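Local coordinates for putative lipoprotein (Parabacteroides distasonis ATCC 8503, PDB 3JX8), which is of unknown function but, as a putative lipoprotein of the auto-transporter adhesin head family, probably serves in cell adhesion and may bind lipid, at residues E17-D22 with P43-V47; I174-A180 with D194-A200; A220-G226 with S239-S245. Where two conformers were deposited one is given. Numbering follows the deposited sequence.

How the interactions relate
All three contacts are backbone pairings of neighbouring chain segments, but they differ in direction and place. Interaction 1 is an antiparallel, partly water-filled seam near the surface at the N-terminal end; interactions 2 and 3 are parallel couplings of successive coils of a beta-helix, both partly buried, and lie on the far side of the chain's centre from it. Interactions 1 and 2 reach the same mixed sheet, about 36 Å apart between centres. Interaction 2, at a charged corner, adds a salt bridge to its backbone ladder, whereas interaction 3, about 22 Å from it between centres, continues its ladder from paired strands into glycine-rich turns and also meets the second subunit.

Interaction 1: E17-D22 with P43-V47; sequences EIKISD and PYLSV
Residues 43-47 run roughly antiparallel to 17-22, the end-to-end directions lying 144° apart, and both backbones are extended. Pro43 points its CA-CB bond toward the other segment, with CG 3.5 Å from Asp22 N; water 2 accepts from Ile20 N (2.9 Å) and can donate to Pro43 O (3.1 Å). Tyr44 (chi1 t) starts away, yet its long side chain lets OH donate to Glu17 OE2 at 2.8 Å. Leu45 is the pivot: its O accepts from Ile18 N at 2.8 Å, its N donates to water 1 (2.9 Å), which can donate to Ile18 O (2.7 Å), and its buried side chain (t, p) meets Ile18 CB through CD2 and Ile20 CD1 through CB, both at 3.8 Å. Ser46 faces Glu17 as a non-hydrogen-bonded pair, CA-CA 4.3 Å. The beta-branched Val47, apolar and buried, brings CG2 to 3.8 Å from Ile18 CD1. Beside strand 89-95, which pairs with the other edge of strand 44-50, this is an antiparallel edge pairing fraying into a loop at the N-terminal end of the beta-helix.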
loop_
_atom_site.group_PDB
_atom_site.type_symbol
_atom_site.label_atom_id
_atom_site.label_comp_id
_atom_site.label_asym_id
_atom_site.label_seq_id
_atom_site.Cartn_x
_atom_site.Cartn_y
_atom_site.Cartn_z
ATOM N N GLU A 17 21.427 30.415 9.907
ATOM C CA GLU A 17 22.199 29.267 10.327
ATOM C C GLU A 17 21.739 28.899 11.709
ATOM O O GLU A 17 21.745 29.731 12.597
ATOM C CB GLU A 17 23.687 29.561 10.280
ATOM C CG GLU A 17 24.180 29.715 8.841
ATOM C CD GLU A 17 25.697 29.929 8.744
ATOM O OE1 GLU A 17 26.334 30.174 9.798
ATOM O OE2 GLU A 17 26.248 29.837 7.615
ATOM N N ILE A 18 21.334 27.653 11.900
ATOM C CA ILE A 18 20.763 27.209 13.167
ATOM C C ILE A 18 21.718 26.246 13.855
ATOM O O ILE A 18 22.175 25.261 13.265
ATOM C CB ILE A 18 19.391 26.566 12.941
ATOM C CG1 ILE A 18 18.471 27.580 12.248
ATOM C CG2 ILE A 18 18.786 26.135 14.265
ATOM C CD1 ILE A 18 17.323 26.977 11.503
ATOM N N LYS A 19 22.035 26.560 15.109
ATOM C CA LYS A 19 22.961 25.754 15.902
ATOM C C LYS A 19 22.320 24.420 16.212
ATOM O O LYS A 19 21.196 24.364 16.717
ATOM C CB LYS A 19 23.332 26.477 17.215
ATOM C CG LYS A 19 24.592 25.964 17.909
ATOM N N ILE A 20 23.029 23.350 15.891
ATOM C CA ILE A 20 22.522 22.017 16.106
ATOM C C ILE A 20 23.612 21.040 16.566
ATOM O O ILE A 20 24.760 21.194 16.220
ATOM C CB ILE A 20 21.871 21.457 14.820
ATOM C CG1 ILE A 20 22.862 21.402 13.660
ATOM C CG2 ILE A 20 20.685 22.281 14.406
ATOM C CD1 ILE A 20 22.417 20.398 12.569
ATOM N N SER A 21 23.226 20.025 17.331
ATOM C CA SER A 21 24.073 18.845 17.555
ATOM C C SER A 21 23.954 17.916 16.370
ATOM O O SER A 21 23.066 18.066 15.526
ATOM C CB SER A 21 23.574 18.014 18.734
ATOM O OG SER A 21 23.365 18.823 19.859
ATOM N N ASP A 22 24.811 16.902 16.372
ATOM C CA ASP A 22 24.721 15.839 15.409
ATOM C C ASP A 22 23.384 15.134 15.492
ATOM O O ASP A 22 22.723 15.143 16.520
ATOM C CB ASP A 22 25.825 14.797 15.620
ATOM C CG ASP A 22 26.002 13.885 14.403
ATOM O OD1 ASP A 22 25.897 14.371 13.263
ATOM O OD2 ASP A 22 26.252 12.698 14.583
ATOM N N PRO A 43 28.381 19.291 12.639
ATOM C CA PRO A 43 27.014 19.285 12.107
ATOM C C PRO A 43 26.545 20.717 11.817
ATOM O O PRO A 43 26.901 21.659 12.536
ATOM C CB PRO A 43 26.201 18.626 13.211
ATOM C CG PRO A 43 26.959 18.904 14.449
ATOM C CD PRO A 43 28.428 18.957 14.069
ATOM N N TYR A 44 25.796 20.875 10.738
ATOM C CA TYR A 44 25.472 22.194 10.226
ATOM C C TYR A 44 24.050 22.240 9.737
ATOM O O TYR A 44 23.586 21.282 9.138
ATOM C CB TYR A 44 26.406 22.518 9.062
ATOM C CG TYR A 44 26.125 23.845 8.381
ATOM C CD1 TYR A 44 26.579 25.038 8.926
ATOM C CD2 TYR A 44 25.431 23.896 7.183
ATOM C CE1 TYR A 44 26.335 26.240 8.304
ATOM C CE2 TYR A 44 25.180 25.083 6.558
ATOM C CZ TYR A 44 25.641 26.256 7.116
ATOM O OH TYR A 44 25.389 27.452 6.487
ATOM N N LEU A 45 23.366 23.344 10.004
ATOM C CA LEU A 45 22.051 23.569 9.448
ATOM C C LEU A 45 21.884 25.012 9.043
ATOM O O LEU A 45 22.106 25.930 9.835
ATOM C CB LEU A 45 20.951 23.229 10.443
ATOM C CG LEU A 45 19.511 23.518 10.003
ATOM C CD1 LEU A 45 19.098 22.762 8.699
ATOM C CD2 LEU A 45 18.552 23.256 11.166
ATOM N N SER A 46 21.407 25.192 7.824
ATOM C CA SER A 46 21.017 26.489 7.325
ATOM C C SER A 46 19.654 26.388 6.632
ATOM O O SER A 46 19.427 25.463 5.865
ATOM C CB SER A 46 22.079 26.969 6.330
ATOM O OG SER A 46 21.602 28.061 5.569
ATOM N N VAL A 47 18.782 27.361 6.881
ATOM C CA VAL A 47 17.437 27.412 6.298
ATOM C C VAL A 47 17.202 28.814 5.728
ATOM O O VAL A 47 17.452 29.824 6.409
ATOM C CB VAL A 47 16.339 27.133 7.349
ATOM C CG1 VAL A 47 14.934 27.275 6.719
ATOM C CG2 VAL A 47 16.530 25.766 8.002
HETATM O O HOH W 1 24.495 25.139 11.987
HETATM O O HOH W 2 25.374 23.735 14.299
#

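Interaction 2: I174-A180 with D194-A200; sequences IGTVDRA and DCQARKA. With SO4 (sulfate ion), chain I.
Segments 174-180 and 194-200 run parallel in register, Gly175 beside Cys195 through Ala180 beside Ala200. Gly175 N to Asp194 O, Gln196 N to Gly175 O, Val177 N to Gln196 O and Ala180 N to Lys199 O are hydrogen bonds of 2.9 Å; Lys199 N to Asp178 O is 3.0 Å. Gly175 (phi/psi 146/-139) suits its corner because a CB would jam against the preceding carbonyl. The inner face takes buried small or apolar residues, Val177, Cys195, Ala197, Ala180 and Ala200: Val177 (chi1 p) sets CG1 3.6 Å from Cys195 SG and 3.8 Å from Ala197 CB, and Ala180 CB fits 4.0 Å from Ala197 CB. Polar Thr176 (m) and Gln196 (t, t), with Arg179 and Lys199, suit the outer face. Both chains bend at Asp178 and Arg198, with negative psi, a stacked corner between two faces of the right-handed parallel beta-helix expected of this pectate-lyase-like clan. There Asp178 (chi1 t) meets Arg198 (t, t, p; chi4 86°) in a salt bridge: NE donates to OD1 at 2.7 Å and NH2 to OD2 at 3.1 Å. Arg179 (m, t, m) and Lys199 (m, t, m, t) run side by side, Arg179 CD 3.9 Å from Lys199 CE. Lys199 NZ bonds sulfate O1 at 2.6 Å and O2 at 2.7 Å, and Arg198 NH1 reaches sulfate O4 weakly at 2.8 Å; the ion probably comes from the crystallisation liquor.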
loop_
_atom_site.group_PDB
_atom_site.type_symbol
_atom_site.label_atom_id
_atom_site.label_comp_id
_atom_site.label_asym_id
_atom_site.label_seq_id
_atom_site.Cartn_x
_atom_site.Cartn_y
_atom_site.Cartn_z
ATOM N N ILE A 174 19.574 2.511 -9.957
ATOM C CA ILE A 174 20.597 2.280 -10.954
ATOM C C ILE A 174 21.879 1.911 -10.228
ATOM O O ILE A 174 22.296 2.596 -9.296
ATOM C CB ILE A 174 20.829 3.568 -11.789
ATOM C CG1 ILE A 174 19.530 3.972 -12.532
ATOM C CG2 ILE A 174 22.027 3.398 -12.763
ATOM C CD1 ILE A 174 19.511 5.449 -13.030
ATOM N N GLY A 175 22.487 0.805 -10.634
ATOM C CA GLY A 175 23.754 0.364 -10.061
ATOM C C GLY A 175 23.897 -1.139 -9.989
ATOM O O GLY A 175 23.506 -1.857 -10.914
ATOM N N THR A 176 24.445 -1.598 -8.869
ATOM C CA THR A 176 24.679 -3.011 -8.596
ATOM C C THR A 176 24.306 -3.326 -7.158
ATOM O O THR A 176 24.596 -2.529 -6.239
ATOM C CB THR A 176 26.166 -3.347 -8.736
ATOM O OG1 THR A 176 26.529 -3.165 -10.091
ATOM C CG2 THR A 176 26.452 -4.816 -8.402
ATOM N N VAL A 177 23.677 -4.482 -6.956
ATOM C CA VAL A 177 23.290 -4.945 -5.637
ATOM C C VAL A 177 23.379 -6.463 -5.642
ATOM O O VAL A 177 23.195 -7.103 -6.683
ATOM C CB VAL A 177 21.851 -4.486 -5.249
ATOM C CG1 VAL A 177 20.842 -4.922 -6.293
ATOM C CG2 VAL A 177 21.453 -5.043 -3.883
ATOM N N ASP A 178 23.694 -7.044 -4.488
ATOM C CA ASP A 178 23.758 -8.484 -4.373
ATOM C C ASP A 178 22.334 -9.040 -4.263
ATOM O O ASP A 178 21.919 -9.826 -5.118
ATOM C CB ASP A 178 24.607 -8.913 -3.187
ATOM C CG ASP A 178 24.804 -10.412 -3.134
ATOM O OD1 ASP A 178 25.310 -10.993 -4.111
ATOM O OD2 ASP A 178 24.449 -11.018 -2.115
ATOM N N ARG A 179 21.605 -8.631 -3.228
ATOM C CA ARG A 179 20.198 -9.030 -3.053
ATOM C C ARG A 179 19.277 -7.835 -3.066
ATOM O O ARG A 179 19.562 -6.831 -2.401
ATOM C CB ARG A 179 19.989 -9.796 -1.763
ATOM C CG ARG A 179 20.756 -11.128 -1.758
ATOM C CD ARG A 179 20.557 -11.908 -0.492
ATOM N NE ARG A 179 20.966 -11.087 0.625
ATOM C CZ ARG A 179 20.643 -11.297 1.896
ATOM N NH1 ARG A 179 19.897 -12.345 2.246
ATOM N NH2 ARG A 179 21.089 -10.452 2.831
ATOM N N ALA A 180 18.189 -7.957 -3.827
ATOM C CA ALA A 180 17.194 -6.921 -3.984
ATOM C C ALA A 180 15.801 -7.469 -3.689
ATOM O O ALA A 180 15.448 -8.622 -4.043
ATOM C CB ALA A 180 17.219 -6.342 -5.409
ATOM N N ASP A 194 18.409 -1.080 -14.880
ATOM C CA ASP A 194 19.862 -0.818 -14.779
ATOM C C ASP A 194 20.388 -0.933 -13.370
ATOM O O ASP A 194 21.417 -0.338 -13.023
ATOM C CB ASP A 194 20.220 0.541 -15.358
ATOM C CG ASP A 194 19.874 0.639 -16.819
ATOM O OD1 ASP A 194 20.016 -0.380 -17.570
ATOM O OD2 ASP A 194 19.442 1.748 -17.224
ATOM N N CYS A 195 19.677 -1.708 -12.559
ATOM C CA CYS A 195 20.168 -2.083 -11.267
ATOM C C CYS A 195 20.404 -3.565 -11.319
ATOM O O CYS A 195 19.481 -4.340 -11.233
ATOM C CB CYS A 195 19.192 -1.715 -10.177
ATOM S SG CYS A 195 19.745 -2.326 -8.588
ATOM N N GLN A 196 21.659 -3.961 -11.474
ATOM C CA GLN A 196 22.000 -5.363 -11.606
ATOM C C GLN A 196 22.026 -6.070 -10.259
ATOM O O GLN A 196 22.913 -5.849 -9.444
ATOM C CB GLN A 196 23.351 -5.515 -12.299
ATOM C CG GLN A 196 23.691 -6.936 -12.656
ATOM C CD GLN A 196 25.154 -7.097 -13.022
ATOM O OE1 GLN A 196 25.488 -7.270 -14.173
ATOM N NE2 GLN A 196 26.028 -7.000 -12.037
ATOM N N ALA A 197 21.050 -6.942 -10.063
ATOM C CA ALA A 197 20.938 -7.772 -8.876
ATOM C C ALA A 197 21.390 -9.189 -9.180
ATOM O O ALA A 197 21.105 -9.728 -10.252
ATOM C CB ALA A 197 19.515 -7.805 -8.399
ATOM N N ARG A 198 22.067 -9.817 -8.221
ATOM C CA ARG A 198 22.317 -11.248 -8.332
ATOM C C ARG A 198 21.023 -12.022 -8.047
ATOM O O ARG A 198 20.631 -12.870 -8.839
ATOM C CB ARG A 198 23.455 -11.700 -7.413
ATOM C CG ARG A 198 23.749 -13.189 -7.544
ATOM C CD ARG A 198 24.967 -13.606 -6.716
ATOM N NE ARG A 198 24.719 -13.387 -5.288
ATOM C CZ ARG A 198 24.124 -14.239 -4.453
ATOM N NH1 ARG A 198 23.712 -15.437 -4.861
ATOM N NH2 ARG A 198 23.929 -13.885 -3.186
ATOM N N LYS A 199 20.412 -11.743 -6.894
ATOM C CA LYS A 199 19.131 -12.308 -6.518
ATOM C C LYS A 199 18.115 -11.196 -6.308
ATOM O O LYS A 199 18.409 -10.197 -5.650
ATOM C CB LYS A 199 19.246 -13.099 -5.225
ATOM C CG LYS A 199 20.310 -14.206 -5.272
ATOM C CD LYS A 199 20.037 -15.385 -4.290
ATOM C CE LYS A 199 20.092 -14.997 -2.812
ATOM N NZ LYS A 199 20.123 -16.196 -1.872
ATOM N N ALA A 200 16.921 -11.369 -6.851
ATOM C CA ALA A 200 15.834 -10.415 -6.643
ATOM C C ALA A 200 14.506 -11.111 -6.364
ATOM O O ALA A 200 14.168 -12.156 -6.972
ATOM C CB ALA A 200 15.690 -9.512 -7.822
HETATM S S SO4 I . 23.036 -17.521 -1.831
HETATM O O1 SO4 I . 21.955 -17.747 -2.777
HETATM O O2 SO4 I . 22.522 -16.792 -0.673
HETATM O O3 SO4 I . 23.599 -18.807 -1.460
HETATM O O4 SO4 I . 24.100 -16.773 -2.465
#

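Interaction 3: A220-G226 with S239-S245; sequences ANIVGSG and SIMGSGS
This is a parallel, in-register pairing of strands with the glycine-rich turns that follow them, joining the last coils near the C-terminal end of the chain, where 235-241 is an outermost strand of its sheet. Strands 220-223 and 239-241 run 4° from parallel with axes 4.7 Å apart, pairing Asn221 with Ser239, Ile222 with Ile240 and Val223 with Met241. Hydrogen bonds link Ser239 N to Ala220 O, Ile222 N to Ser239 O and Met241 N to Ile222 O, each at 2.8 Å, then Gly224 N to Met241 O at 2.9 Å. Ile222 and Ile240 lie one above the other with the same m, t rotamer, Ile222 CD1 4.4 Å from Ile240 CG1, a branched apolar pair fit for the face beside Ile246. On the other face Val223 CG2 lies 4.5 Å from selenomethionine Met241 CB, and water 3 joins Ile222 O (2.7 Å) to Ser239 OG (2.9 Å). The repeated Gly-Ser-Gly after each strand forms a stacked turn of the beta-helix. Gly224 (134/-154) and Gly242 (132/-168) have backbone angles that call for glycine, and a CB on Gly242 would also clash with Gly224 O. Ser225 and Ser243 both take chi1 p at this exposed tip, with Ser225 CB 3.3 Å from Ser243 OG. Gly244 N donates to Gly224 O at 3.0 Å; its CA is 3.0 Å from Gly226 O, and a CB would point toward the other segment and clash with Gly226 O and Ile222 CG2. Ser245 N donates to Gly226 O at 3.1 Å. Val223 packs on Ala125 of the second subunit and Met241 on Val29 of the second subunit.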
loop_
_atom_site.group_PDB
_atom_site.type_symbol
_atom_site.label_atom_id
_atom_site.label_comp_id
_atom_site.label_asym_id
_atom_site.label_seq_id
_atom_site.Cartn_x
_atom_site.Cartn_y
_atom_site.Cartn_z
ATOM N N ALA A 220 9.331 -14.037 -8.713
ATOM C CA ALA A 220 8.417 -13.108 -9.369
ATOM C C ALA A 220 6.975 -13.424 -8.947
ATOM O O ALA A 220 6.457 -14.512 -9.248
ATOM C CB ALA A 220 8.578 -13.184 -10.881
ATOM N N ASN A 221 6.347 -12.505 -8.212
ATOM C CA ASN A 221 5.024 -12.726 -7.625
ATOM C C ASN A 221 4.091 -11.590 -7.945
ATOM O O ASN A 221 4.435 -10.404 -7.727
ATOM C CB ASN A 221 5.123 -12.861 -6.097
ATOM C CG ASN A 221 6.099 -13.957 -5.685
ATOM O OD1 ASN A 221 5.831 -15.133 -5.903
ATOM N ND2 ASN A 221 7.262 -13.577 -5.191
ATOM N N ILE A 222 2.911 -11.932 -8.448
ATOM C CA ILE A 222 1.880 -10.961 -8.781
ATOM C C ILE A 222 0.539 -11.467 -8.286
ATOM O O ILE A 222 0.136 -12.635 -8.541
ATOM C CB ILE A 222 1.750 -10.735 -10.306
ATOM C CG1 ILE A 222 3.113 -10.378 -10.923
ATOM C CG2 ILE A 222 0.632 -9.706 -10.603
ATOM C CD1 ILE A 222 3.138 -10.329 -12.462
ATOM N N VAL A 223 -0.138 -10.578 -7.567
ATOM C CA VAL A 223 -1.517 -10.753 -7.188
ATOM C C VAL A 223 -2.262 -9.549 -7.745
ATOM O O VAL A 223 -2.249 -8.464 -7.148
ATOM C CB VAL A 223 -1.663 -10.879 -5.648
ATOM C CG1 VAL A 223 -3.165 -10.958 -5.241
ATOM C CG2 VAL A 223 -0.869 -12.107 -5.148
ATOM N N GLY A 224 -2.903 -9.731 -8.887
ATOM C CA GLY A 224 -3.613 -8.644 -9.580
ATOM C C GLY A 224 -3.330 -8.597 -11.075
ATOM O O GLY A 224 -3.015 -9.590 -11.667
ATOM N N SER A 225 -3.456 -7.427 -11.682
ATOM C CA SER A 225 -3.299 -7.239 -13.138
ATOM C C SER A 225 -1.931 -6.689 -13.508
ATOM O O SER A 225 -1.646 -6.460 -14.676
ATOM C CB SER A 225 -4.343 -6.243 -13.628
ATOM O OG SER A 225 -4.173 -4.978 -12.959
ATOM N N GLY A 226 -1.086 -6.467 -12.501
ATOM C CA GLY A 226 0.246 -5.955 -12.718
ATOM C C GLY A 226 1.193 -6.805 -13.526
ATOM O O GLY A 226 0.862 -7.926 -13.952
ATOM N N SER A 239 4.882 -16.740 -9.939
ATOM C CA SER A 239 3.619 -16.909 -9.250
ATOM C C SER A 239 2.675 -15.777 -9.608
ATOM O O SER A 239 2.965 -14.616 -9.317
ATOM C CB SER A 239 3.890 -16.936 -7.775
ATOM O OG SER A 239 2.660 -16.991 -7.106
ATOM N N ILE A 240 1.577 -16.100 -10.279
ATOM C CA ILE A 240 0.590 -15.115 -10.688
ATOM C C ILE A 240 -0.833 -15.546 -10.291
ATOM O O ILE A 240 -1.306 -16.601 -10.694
ATOM C CB ILE A 240 0.578 -14.894 -12.203
ATOM C CG1 ILE A 240 1.950 -14.538 -12.716
ATOM C CG2 ILE A 240 -0.440 -13.818 -12.559
ATOM C CD1 ILE A 240 2.032 -14.501 -14.239
HETATM N N MSE A 241 -1.508 -14.713 -9.505
HETATM C CA MSE A 241 -2.927 -14.879 -9.210
HETATM C C MSE A 241 -3.593 -13.647 -9.743
HETATM O O MSE A 241 -3.463 -12.545 -9.175
HETATM C CB MSE A 241 -3.170 -15.009 -7.699
HETATM C CG MSE A 241 -4.559 -15.465 -7.399
HETATM SE SE MSE A 241 -4.985 -15.178 -5.505
HETATM C CE MSE A 241 -3.881 -16.677 -4.818
ATOM N N GLY A 242 -4.263 -13.793 -10.860
ATOM C CA GLY A 242 -4.909 -12.653 -11.513
ATOM C C GLY A 242 -4.591 -12.604 -12.990
ATOM O O GLY A 242 -4.060 -13.546 -13.536
ATOM N N SER A 243 -4.921 -11.489 -13.630
ATOM C CA SER A 243 -4.708 -11.285 -15.079
ATOM C C SER A 243 -3.329 -10.717 -15.420
ATOM O O SER A 243 -3.046 -10.443 -16.594
ATOM C CB SER A 243 -5.754 -10.306 -15.614
ATOM O OG SER A 243 -5.563 -9.025 -14.994
ATOM N N GLY A 244 -2.466 -10.526 -14.417
ATOM C CA GLY A 244 -1.132 -9.995 -14.646
ATOM C C GLY A 244 -0.231 -10.905 -15.454
ATOM O O GLY A 244 -0.632 -11.994 -15.897
ATOM N N SER A 245 1.002 -10.461 -15.663
ATOM C CA SER A 245 1.910 -11.199 -16.506
ATOM C C SER A 245 3.367 -10.903 -16.251
ATOM O O SER A 245 3.726 -9.863 -15.713
ATOM C CB SER A 245 1.576 -10.946 -17.981
ATOM O OG SER A 245 1.927 -9.641 -18.309
HETATM O O HOH W 3 0.985 -14.633 -6.908
#